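Local coordinates for protein levansucrase (Bacillus megaterium, PDB 3OM4) that belongs to the levansucrase/invertase family of secreted bacterial enzymes, whose catalytic domain folds as a five-bladed beta-propeller, at residues T19-N22 and M23-I26; A109-S113 and I114-K118; P270-Q273 and S274-K278. The protein carries 1 engineered substitution. All blocks are in the same frame, centred on the assembly; numbering follows the deposited sequence.

Interaction 1. Residues T19-N22 and M23-I26; sequences TRDN and MVKI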
ATOM      1  N   THR A  19     -13.971  11.607  -4.056  1.00  7.83           N
ATOM      2  CA  THR A  19     -15.341  11.807  -4.528  1.00  8.12           C
ATOM      3  C   THR A  19     -15.596  11.254  -5.923  1.00  8.43           C
ATOM      4  O   THR A  19     -14.686  11.170  -6.754  1.00  7.96           O
ATOM      5  CB  THR A  19     -15.759  13.302  -4.485  1.00  8.33           C
ATOM      6  OG1 THR A  19     -14.961  14.057  -5.405  1.00  8.88           O
ATOM      7  CG2 THR A  19     -15.592  13.870  -3.082  1.00  8.55           C
ATOM      8  N   ARG A  20     -16.851  10.885  -6.167  1.00  8.76           N
ATOM      9  CA  ARG A  20     -17.274  10.398  -7.474  1.00  9.51           C
ATOM     10  C   ARG A  20     -17.020  11.435  -8.569  1.00  9.95           C
ATOM     11  O   ARG A  20     -16.622  11.081  -9.675  1.00 10.31           O
ATOM     12  CB  ARG A  20     -18.743   9.980  -7.445  1.00  9.38           C
ATOM     13  CG  ARG A  20     -19.033   8.852  -6.461  1.00  8.94           C
ATOM     14  CD  ARG A  20     -20.375   8.197  -6.727  1.00  8.92           C
ATOM     15  NE  ARG A  20     -20.399   7.500  -8.012  1.00  8.94           N
ATOM     16  CZ  ARG A  20     -20.010   6.242  -8.203  1.00  9.77           C
ATOM     17  NH1 ARG A  20     -19.558   5.514  -7.190  1.00  9.00           N
ATOM     18  NH2 ARG A  20     -20.076   5.710  -9.415  1.00 10.90           N
ATOM     19  N   ASP A  21     -17.222  12.710  -8.243  1.00 10.69           N
ATOM     20  CA  ASP A  21     -17.004  13.797  -9.199  1.00 11.32           C
ATOM     21  C   ASP A  21     -15.552  13.884  -9.656  1.00 11.40           C
ATOM     22  O   ASP A  21     -15.282  14.091 -10.839  1.00 11.76           O
ATOM     23  CB  ASP A  21     -17.459  15.136  -8.621  1.00 11.78           C
ATOM     24  CG  ASP A  21     -17.616  16.205  -9.683  1.00 12.95           C
ATOM     25  OD1 ASP A  21     -18.267  15.934 -10.717  1.00 14.49           O
ATOM     26  OD2 ASP A  21     -17.088  17.317  -9.483  1.00 15.18           O
ATOM     27  N   ASN A  22     -14.620  13.720  -8.724  1.00 11.45           N
ATOM     28  CA  ASN A  22     -13.205  13.726  -9.076  1.00 11.42           C
ATOM     29  C   ASN A  22     -12.791  12.494  -9.873  1.00 10.94           C
ATOM     30  O   ASN A  22     -12.016  12.600 -10.824  1.00 10.66           O
ATOM     31  CB  ASN A  22     -12.335  13.914  -7.836  1.00 11.93           C
ATOM     32  CG  ASN A  22     -12.321  15.358  -7.356  1.00 12.80           C
ATOM     33  OD1 ASN A  22     -12.409  16.289  -8.159  1.00 15.10           O
ATOM     34  ND2 ASN A  22     -12.204  15.549  -6.052  1.00 13.71           N
ATOM     35  N   MET A  23     -13.338  11.339  -9.504  1.00 10.47           N
ATOM     36  CA  MET A  23     -13.040  10.084 -10.194  1.00 10.33           C
ATOM     37  C   MET A  23     -13.549  10.039 -11.639  1.00 10.36           C
ATOM     38  O   MET A  23     -12.842   9.546 -12.525  1.00 10.13           O
ATOM     39  CB  MET A  23     -13.576   8.894  -9.396  1.00 10.30           C
ATOM     40  CG  MET A  23     -12.902   8.682  -8.040  1.00 10.37           C
ATOM     41  SD  MET A  23     -11.136   8.345  -8.162  1.00 12.07           S
ATOM     42  CE  MET A  23     -10.430   9.949  -7.830  1.00 12.35           C
ATOM     43  N   VAL A  24     -14.755  10.562 -11.877  1.00 10.29           N
ATOM     44  CA  VAL A  24     -15.338  10.558 -13.228  0.70 10.46           C
ATOM     45  C   VAL A  24     -14.541  11.424 -14.204  1.00 10.51           C
ATOM     46  O   VAL A  24     -14.590  11.205 -15.416  1.00 10.69           O
ATOM     47  CB  VAL A  24     -16.855  10.950 -13.265  0.70 10.49           C
ATOM     48  CG1 VAL A  24     -17.694   9.981 -12.430  0.70 10.86           C
ATOM     49  CG2 VAL A  24     -17.079  12.401 -12.836  0.70 10.47           C
ATOM     50  N   LYS A  25     -13.786  12.384 -13.675  1.00 10.57           N
ATOM     51  CA  LYS A  25     -12.954  13.263 -14.501  1.00 10.78           C
ATOM     52  C   LYS A  25     -11.640  12.611 -14.940  1.00 10.59           C
ATOM     53  O   LYS A  25     -10.967  13.110 -15.847  1.00 10.52           O
ATOM     54  CB  LYS A  25     -12.670  14.573 -13.767  1.00 10.98           C
ATOM     55  CG  LYS A  25     -13.886  15.481 -13.621  1.00 12.14           C
ATOM     56  CD  LYS A  25     -13.562  16.663 -12.723  1.00 14.06           C
ATOM     57  CE  LYS A  25     -14.630  17.744 -12.790  1.00 15.74           C
ATOM     58  NZ  LYS A  25     -15.884  17.362 -12.090  1.00 17.03           N
ATOM     59  N   ILE A  26     -11.284  11.496 -14.307  1.00 10.22           N
ATOM     60  CA  ILE A  26      -9.998  10.839 -14.568  1.00 10.00           C
ATOM     61  C   ILE A  26      -9.843  10.264 -15.987  1.00 10.03           C
ATOM     62  O   ILE A  26      -8.806  10.489 -16.614  1.00 10.14           O
ATOM     63  CB  ILE A  26      -9.619   9.820 -13.445  1.00  9.89           C
ATOM     64  CG1 ILE A  26      -9.182  10.585 -12.191  1.00  9.45           C
ATOM     65  CG2 ILE A  26      -8.524   8.856 -13.911  1.00  9.73           C
ATOM     66  CD1 ILE A  26      -8.748   9.720 -11.014  1.00  9.39           C
TER

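Interaction 2. Residues A109-S113 and I114-K118; sequences AGDKS and IDSWK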
ATOM      1  N   ALA A 109      25.141   0.739  -0.214  1.00 19.48           N
ATOM      2  CA  ALA A 109      24.500   2.024  -0.516  1.00 20.32           C
ATOM      3  C   ALA A 109      24.878   2.608  -1.880  1.00 20.85           C
ATOM      4  O   ALA A 109      24.046   3.241  -2.536  1.00 21.20           O
ATOM      5  CB  ALA A 109      24.780   3.034   0.596  1.00 20.27           C
ATOM      6  N   GLY A 110      26.122   2.373  -2.298  1.00 21.36           N
ATOM      7  CA  GLY A 110      26.655   2.916  -3.551  1.00 21.80           C
ATOM      8  C   GLY A 110      26.571   2.007  -4.768  1.00 22.05           C
ATOM      9  O   GLY A 110      26.860   2.439  -5.888  1.00 22.30           O
ATOM     10  N   ASP A 111      26.193   0.748  -4.556  1.00 22.06           N
ATOM     11  CA  ASP A 111      25.925  -0.169  -5.665  1.00 21.97           C
ATOM     12  C   ASP A 111      24.600   0.198  -6.326  1.00 21.77           C
ATOM     13  O   ASP A 111      23.707   0.744  -5.674  1.00 21.85           O
ATOM     14  CB  ASP A 111      25.912  -1.623  -5.185  1.00 22.07           C
ATOM     15  CG  ASP A 111      27.309  -2.213  -5.041  1.00 22.62           C
ATOM     16  OD1 ASP A 111      28.283  -1.632  -5.571  1.00 23.31           O
ATOM     17  OD2 ASP A 111      27.431  -3.278  -4.398  1.00 23.10           O
ATOM     18  N   LYS A 112      24.472  -0.094  -7.620  1.00 21.45           N
ATOM     19  CA  LYS A 112      23.312   0.366  -8.391  1.00 21.13           C
ATOM     20  C   LYS A 112      22.505  -0.738  -9.073  1.00 20.62           C
ATOM     21  O   LYS A 112      21.283  -0.634  -9.180  1.00 20.66           O
ATOM     22  CB  LYS A 112      23.733   1.426  -9.425  1.00 21.24           C
ATOM     23  CG  LYS A 112      24.419   2.674  -8.844  1.00 21.86           C
ATOM     24  CD  LYS A 112      23.592   3.364  -7.748  1.00 23.00           C
ATOM     25  CE  LYS A 112      22.409   4.149  -8.308  1.00 23.43           C
ATOM     26  NZ  LYS A 112      22.828   5.438  -8.933  1.00 23.96           N
ATOM     27  N   SER A 113      23.186  -1.784  -9.535  1.00 20.17           N
ATOM     28  CA  SER A 113      22.549  -2.836 -10.331  1.00 19.53           C
ATOM     29  C   SER A 113      21.564  -3.682  -9.521  1.00 19.09           C
ATOM     30  O   SER A 113      21.676  -3.781  -8.298  1.00 18.92           O
ATOM     31  CB  SER A 113      23.605  -3.732 -10.988  1.00 19.64           C
ATOM     32  OG  SER A 113      24.306  -4.509 -10.029  1.00 19.79           O
ATOM     33  N   ILE A 114      20.600  -4.282 -10.218  1.00 18.47           N
ATOM     34  CA  ILE A 114      19.671  -5.227  -9.598  1.00 18.01           C
ATOM     35  C   ILE A 114      20.429  -6.461  -9.085  1.00 17.83           C
ATOM     36  O   ILE A 114      20.063  -7.040  -8.061  1.00 17.62           O
ATOM     37  CB  ILE A 114      18.503  -5.623 -10.557  1.00 17.91           C
ATOM     38  CG1 ILE A 114      17.502  -6.542  -9.838  1.00 17.54           C
ATOM     39  CG2 ILE A 114      19.037  -6.233 -11.865  1.00 17.74           C
ATOM     40  CD1 ILE A 114      16.238  -6.857 -10.618  1.00 17.49           C
ATOM     41  N   ASP A 115      21.497  -6.833  -9.791  1.00 17.70           N
ATOM     42  CA  ASP A 115      22.361  -7.947  -9.384  1.00 17.58           C
ATOM     43  C   ASP A 115      23.098  -7.683  -8.063  1.00 17.26           C
ATOM     44  O   ASP A 115      23.628  -8.614  -7.450  1.00 17.23           O
ATOM     45  CB  ASP A 115      23.366  -8.287 -10.496  1.00 17.85           C
ATOM     46  CG  ASP A 115      22.717  -8.961 -11.704  1.00 18.28           C
ATOM     47  OD1 ASP A 115      21.599  -9.508 -11.587  1.00 18.84           O
ATOM     48  OD2 ASP A 115      23.345  -8.954 -12.783  1.00 19.61           O
ATOM     49  N   SER A 116      23.119  -6.423  -7.628  1.00 16.85           N
ATOM     50  CA  SER A 116      23.769  -6.026  -6.372  1.00 16.63           C
ATOM     51  C   SER A 116      22.910  -6.280  -5.131  1.00 16.28           C
ATOM     52  O   SER A 116      23.401  -6.188  -4.001  1.00 16.28           O
ATOM     53  CB  SER A 116      24.179  -4.551  -6.419  1.00 16.70           C
ATOM     54  OG  SER A 116      25.138  -4.314  -7.435  1.00 17.30           O
ATOM     55  N   TRP A 117      21.630  -6.577  -5.343  1.00 15.78           N
ATOM     56  CA  TRP A 117      20.719  -6.885  -4.247  1.00 15.21           C
ATOM     57  C   TRP A 117      20.947  -8.301  -3.755  1.00 15.20           C
ATOM     58  O   TRP A 117      20.692  -9.266  -4.478  1.00 15.34           O
ATOM     59  CB  TRP A 117      19.263  -6.706  -4.678  1.00 14.96           C
ATOM     60  CG  TRP A 117      18.870  -5.279  -4.803  1.00 13.64           C
ATOM     61  CD1 TRP A 117      18.778  -4.554  -5.953  1.00 12.99           C
ATOM     62  CD2 TRP A 117      18.524  -4.390  -3.736  1.00 12.30           C
ATOM     63  NE1 TRP A 117      18.394  -3.266  -5.672  1.00 12.13           N
ATOM     64  CE2 TRP A 117      18.231  -3.137  -4.318  1.00 12.05           C
ATOM     65  CE3 TRP A 117      18.432  -4.530  -2.344  1.00 11.28           C
ATOM     66  CZ2 TRP A 117      17.847  -2.029  -3.558  1.00 11.55           C
ATOM     67  CZ3 TRP A 117      18.057  -3.424  -1.586  1.00 10.68           C
ATOM     68  CH2 TRP A 117      17.772  -2.189  -2.199  1.00 11.31           C
ATOM     69  N   LYS A 118      21.450  -8.412  -2.530  1.00 14.93           N
ATOM     70  CA  LYS A 118      21.631  -9.704  -1.881  1.00 14.80           C
ATOM     71  C   LYS A 118      20.399 -10.032  -1.043  1.00 14.47           C
ATOM     72  O   LYS A 118      19.629  -9.140  -0.683  1.00 14.45           O
ATOM     73  CB  LYS A 118      22.891  -9.701  -1.012  1.00 14.94           C
ATOM     74  CG  LYS A 118      24.192  -9.574  -1.804  1.00 15.85           C
ATOM     75  CD  LYS A 118      25.416  -9.581  -0.895  1.00 17.34           C
ATOM     76  CE  LYS A 118      25.803 -10.995  -0.483  1.00 18.75           C
ATOM     77  NZ  LYS A 118      27.117 -11.025   0.221  1.00 20.17           N
TER
HETATM   78  O   HOH W   1      25.625  -5.071  -2.665  1.00 23.59           O
HETATM   79  O   HOH W   2      18.770  -1.198  -7.630  1.00 16.29           O

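Interaction 3. Residues P270-Q273 and S274-K278; sequences PFFQ and SEKKK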
ATOM      1  N   PRO A 270     -27.393  18.291  -9.730  1.00 13.72           N
ATOM      2  CA  PRO A 270     -27.669  17.484 -10.923  1.00 13.24           C
ATOM      3  C   PRO A 270     -26.719  16.298 -11.088  1.00 12.59           C
ATOM      4  O   PRO A 270     -27.160  15.224 -11.496  1.00 12.35           O
ATOM      5  CB  PRO A 270     -27.483  18.479 -12.073  1.00 13.47           C
ATOM      6  CG  PRO A 270     -27.807  19.790 -11.478  1.00 13.68           C
ATOM      7  CD  PRO A 270     -27.309  19.728 -10.063  1.00 13.88           C
ATOM      8  N   PHE A 271     -25.436  16.490 -10.776  1.00 12.00           N
ATOM      9  CA  PHE A 271     -24.472  15.391 -10.833  1.00 11.17           C
ATOM     10  C   PHE A 271     -24.836  14.326  -9.804  1.00 10.84           C
ATOM     11  O   PHE A 271     -24.919  13.146 -10.136  1.00 10.69           O
ATOM     12  CB  PHE A 271     -23.029  15.873 -10.627  1.00 11.34           C
ATOM     13  CG  PHE A 271     -22.029  14.750 -10.522  1.00 11.10           C
ATOM     14  CD1 PHE A 271     -21.591  14.084 -11.664  1.00 11.16           C
ATOM     15  CD2 PHE A 271     -21.539  14.346  -9.281  1.00 11.32           C
ATOM     16  CE1 PHE A 271     -20.675  13.031 -11.574  1.00 11.64           C
ATOM     17  CE2 PHE A 271     -20.626  13.297  -9.180  1.00 11.33           C
ATOM     18  CZ  PHE A 271     -20.194  12.637 -10.331  1.00 11.63           C
ATOM     19  N   PHE A 272     -25.067  14.759  -8.567  1.00 10.32           N
ATOM     20  CA  PHE A 272     -25.473  13.860  -7.494  1.00 10.02           C
ATOM     21  C   PHE A 272     -26.721  13.055  -7.876  1.00  9.96           C
ATOM     22  O   PHE A 272     -26.719  11.827  -7.784  1.00  9.37           O
ATOM     23  CB  PHE A 272     -25.673  14.644  -6.188  1.00 10.23           C
ATOM     24  CG  PHE A 272     -26.394  13.877  -5.115  1.00  9.76           C
ATOM     25  CD1 PHE A 272     -25.822  12.749  -4.534  1.00  9.66           C
ATOM     26  CD2 PHE A 272     -27.648  14.295  -4.677  1.00  9.61           C
ATOM     27  CE1 PHE A 272     -26.490  12.039  -3.537  1.00  8.78           C
ATOM     28  CE2 PHE A 272     -28.325  13.592  -3.686  1.00 10.28           C
ATOM     29  CZ  PHE A 272     -27.743  12.460  -3.112  1.00  9.79           C
ATOM     30  N   GLN A 273     -27.764  13.741  -8.336  1.00 10.02           N
ATOM     31  CA  GLN A 273     -29.019  13.074  -8.701  1.00 10.42           C
ATOM     32  C   GLN A 273     -28.881  12.060  -9.840  1.00 10.52           C
ATOM     33  O   GLN A 273     -29.420  10.954  -9.753  1.00 10.74           O
ATOM     34  CB  GLN A 273     -30.123  14.096  -9.007  1.00 10.39           C
ATOM     35  CG  GLN A 273     -30.487  15.025  -7.836  1.00 10.92           C
ATOM     36  CD  GLN A 273     -31.071  14.302  -6.624  1.00 11.47           C
ATOM     37  OE1 GLN A 273     -31.479  13.142  -6.700  1.00 11.65           O
ATOM     38  NE2 GLN A 273     -31.114  14.999  -5.495  1.00 12.20           N
ATOM     39  N   SER A 274     -28.158  12.428 -10.898  1.00 10.68           N
ATOM     40  CA  SER A 274     -27.972  11.538 -12.052  1.00 10.91           C
ATOM     41  C   SER A 274     -27.080  10.333 -11.738  1.00 10.96           C
ATOM     42  O   SER A 274     -27.361   9.215 -12.173  1.00 10.92           O
ATOM     43  CB  SER A 274     -27.415  12.308 -13.250  1.00 10.86           C
ATOM     44  OG  SER A 274     -26.150  12.870 -12.951  1.00 11.60           O
ATOM     45  N   GLU A 275     -26.007  10.580 -10.986  1.00 11.19           N
ATOM     46  CA  GLU A 275     -25.064   9.539 -10.579  1.00 11.44           C
ATOM     47  C   GLU A 275     -25.724   8.555  -9.611  1.00 11.10           C
ATOM     48  O   GLU A 275     -25.549   7.340  -9.734  1.00 10.98           O
ATOM     49  CB  GLU A 275     -23.830  10.183  -9.936  1.00 11.77           C
ATOM     50  CG  GLU A 275     -22.681   9.232  -9.630  1.00 13.59           C
ATOM     51  CD  GLU A 275     -21.662   9.122 -10.755  1.00 15.53           C
ATOM     52  OE1 GLU A 275     -21.953   9.533 -11.899  1.00 17.08           O
ATOM     53  OE2 GLU A 275     -20.555   8.613 -10.485  1.00 16.88           O
ATOM     54  N   LYS A 276     -26.479   9.092  -8.655  1.00 10.84           N
ATOM     55  CA  LYS A 276     -27.189   8.280  -7.668  1.00 10.87           C
ATOM     56  C   LYS A 276     -28.252   7.393  -8.324  1.00 11.06           C
ATOM     57  O   LYS A 276     -28.355   6.208  -8.005  1.00 10.82           O
ATOM     58  CB  LYS A 276     -27.806   9.170  -6.583  1.00 10.76           C
ATOM     59  CG  LYS A 276     -28.663   8.437  -5.552  1.00 11.10           C
ATOM     60  CD  LYS A 276     -29.395   9.401  -4.618  1.00 12.24           C
ATOM     61  CE  LYS A 276     -30.168  10.461  -5.399  1.00 12.92           C
ATOM     62  NZ  LYS A 276     -31.355  10.964  -4.656  1.00 12.97           N
ATOM     63  N   LYS A 277     -29.031   7.961  -9.241  1.00 11.44           N
ATOM     64  CA  LYS A 277     -30.080   7.200  -9.925  1.00 12.05           C
ATOM     65  C   LYS A 277     -29.495   6.005 -10.676  1.00 12.11           C
ATOM     66  O   LYS A 277     -30.026   4.897 -10.590  1.00 11.94           O
ATOM     67  CB  LYS A 277     -30.882   8.099 -10.866  1.00 12.15           C
ATOM     68  CG  LYS A 277     -32.009   7.391 -11.617  1.00 13.65           C
ATOM     69  CD  LYS A 277     -33.047   8.380 -12.126  1.00 16.07           C
ATOM     70  CE  LYS A 277     -32.433   9.437 -13.032  1.00 17.32           C
ATOM     71  NZ  LYS A 277     -33.297  10.645 -13.123  1.00 18.78           N
ATOM     72  N   LYS A 278     -28.398   6.246 -11.392  1.00 12.45           N
ATOM     73  CA  LYS A 278     -27.687   5.210 -12.145  1.00 12.91           C
ATOM     74  C   LYS A 278     -27.150   4.109 -11.225  1.00 12.81           C
ATOM     75  O   LYS A 278     -27.223   2.925 -11.558  1.00 12.50           O
ATOM     76  CB  LYS A 278     -26.546   5.841 -12.954  1.00 13.13           C
ATOM     77  CG  LYS A 278     -25.927   4.940 -14.021  1.00 14.72           C
ATOM     78  CD  LYS A 278     -24.858   5.701 -14.801  1.00 16.33           C
ATOM     79  CE  LYS A 278     -24.332   4.908 -15.990  1.00 17.44           C
ATOM     80  NZ  LYS A 278     -23.471   3.758 -15.591  1.00 17.85           N
TER

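Interaction 1. Residues T19-N22 and M23-I26
Asp21 and Lys25, one helical turn apart, form the ionic part of this local contact. Lys25 NZ lies 2.9 Å from Asp21 OD2 in a salt bridge and 3.1 Å from Asp21 OD1, so the ammonium group faces both oxygens, although the hydrogen bond to OD2 is weak. A chi1 of -164° swings the Asp21 carboxylate to the side where the Lys25 amine ends. The lysine chain runs extended until its last torsion, where a bend (chi4 73°) brings the nitrogen across to the carboxylate. On the way, Lys25 CG passes 3.4 Å from Asp21 O.

The backbone bonds define the helix. Met23 N donates to Thr19 O at 3.1 Å, and Val24 N to Arg20 O at 2.9 Å. Lys25 N reaches Asn22 O through a weak bond of 3.4 Å, a three-residue step.

Thr19 is the N-cap: its OG1 accepts a weak capping bond of 3.4 Å from Asn22 N, so an amide of the first turn finds an acceptor in a side chain.

Van der Waals contact is modest. The Met23 CG methylene rests 3.3 Å from the carbonyl oxygen Thr19 O, and bends at chi2 and chi3 fold the thioether back so that CE comes near the carbonyl carbon of Asn22.

Helix 20-24 is wedged between other elements. Arg20 pairs with Glu275 of helix 269-281, and its NH2 bonds Thr347 O; Asp21 packs on Phe271 of the same helix. Met23 touches Ile18 and Met346 in loops. Just past helix 20-24, Ile26 meets Leu378 on strand 371-382 and Leu359 on strand 356-363.

Interaction 2. Residues A109-S113 and I114-K118
Ser113 and Ser116 join their hydroxyls: the two OG atoms are 2.7 Å apart, a hydrogen bond in which either could be the donor. The same pair is tied through the backbone, where Ser116 N donates to Ser113 O at 3.1 Å. That bond approaches from above the carbonyl, the nitrogen lying 69° out of the C=O plane and so not on a lone pair, a geometry consistent with the tight turn that begins the 3-10 segment 114-116. Ser113 OG sits between its own backbone N and carbonyl carbon (chi1 68°), which brings it round to the turn that follows. Asp111 adds a van der Waals touch, its CB 3.6 Å from Ser116 OG.

Two waters stitch the next layer. One donates to Asp111 OD2 at 3.1 Å and to Ser116 O at 2.8 Å; the other donates to Lys112 O at 3.0 Å and accepts from Trp117 NE1 at 2.9 Å, which gives the indole N-H a partner. The stretch is the connection of a beta-hairpin, linking the antiparallel neighbours 101-108 and 118-122 of a large mixed sheet in the propeller. Trp117 N donates to Ile114 O at 3.2 Å, continuing the tight turn as the chain heads for the second strand.

Farther out, the Trp117 ring meets Phe425 edge-to-face, and Asp115 OD2 forms a salt bridge with Lys46. Lys107 NZ holds Asp111 O from strand 101-108. Molecules of the crystal lattice touch Asp111, Ser113 and Ser116, so their side-chain positions may partly reflect packing.

Interaction 3. Residues P270-Q273 and S274-K278
Gln273 and Lys276 lie side by side and point the same way, and Lys276 NZ donates to Gln273 OE1 at 3.0 Å. The nitrogen is tilted 26° from the amide plane, with a C=O...N angle of 129°. Both groups have further partners: Lys276 NZ makes a salt bridge with Asp8 OD1, while Gln273 NE2 donates to Asp8 OD2 and Asn269 OD1. The amide therefore uses its oxygen and its nitrogen at once, which fixes its rotation.

Ser274 poses a different case. Its OG, turned back over the preceding turn, is 2.9 Å from Pro270 O and 3.1 Å from Phe271 O. The one hydroxyl proton cannot serve both fully, and the geometry leaves the choice open. Each of these carbonyls also takes a helical amide: Ser274 N donates to Pro270 O at 3.0 Å, and Glu275 N to Phe271 O at 2.9 Å. Lys276 N and Lys277 N continue the series to Phe272 O and Gln273 O.

The two phenyl rings pack on Glu275 and Lys276. Phe271 runs beside Glu275, with CE1 3.7 Å from OE1, ring and carboxylate planes 33° apart, and Glu275 CB over one ring face. Phe272 CZ touches the aliphatic part of Lys276 at CD, 3.8 Å away, and its ring packs edge-to-face on Tyr265.

Glu275 OE2 has its charge partner in Arg20 of helix 20-24. Buried beside a phenyl ring but paired with a guanidinium, this carboxylate is probably stabilised in its charged form; likewise the ammonium of Lys276, matched by Asp8 and the Gln273 oxygen, is probably kept protonated, so charge pairs add to the ring packing in fastening the helix.

Interactions 1 and 3 form one region and interaction 2 stands apart. The centres of interactions 1 and 3 are about 13 Å apart, and helix 20-24 and helix 269-281 touch directly: Arg20 NE meets Glu275 OE2 at 2.7 Å in a salt bridge, and Phe271 CZ packs 3.6 Å from Asp21 CA. Interaction 2, in the hairpin connection between strands 101-108 and 118-122, lies about 41 Å from interaction 1 and 53 Å from interaction 3 between centres, on the opposite side of the chain's centre. Along the chain the order is 1, 2, 3; the touch of 1 with 3 joins an N-terminal helix to one some 250 residues later.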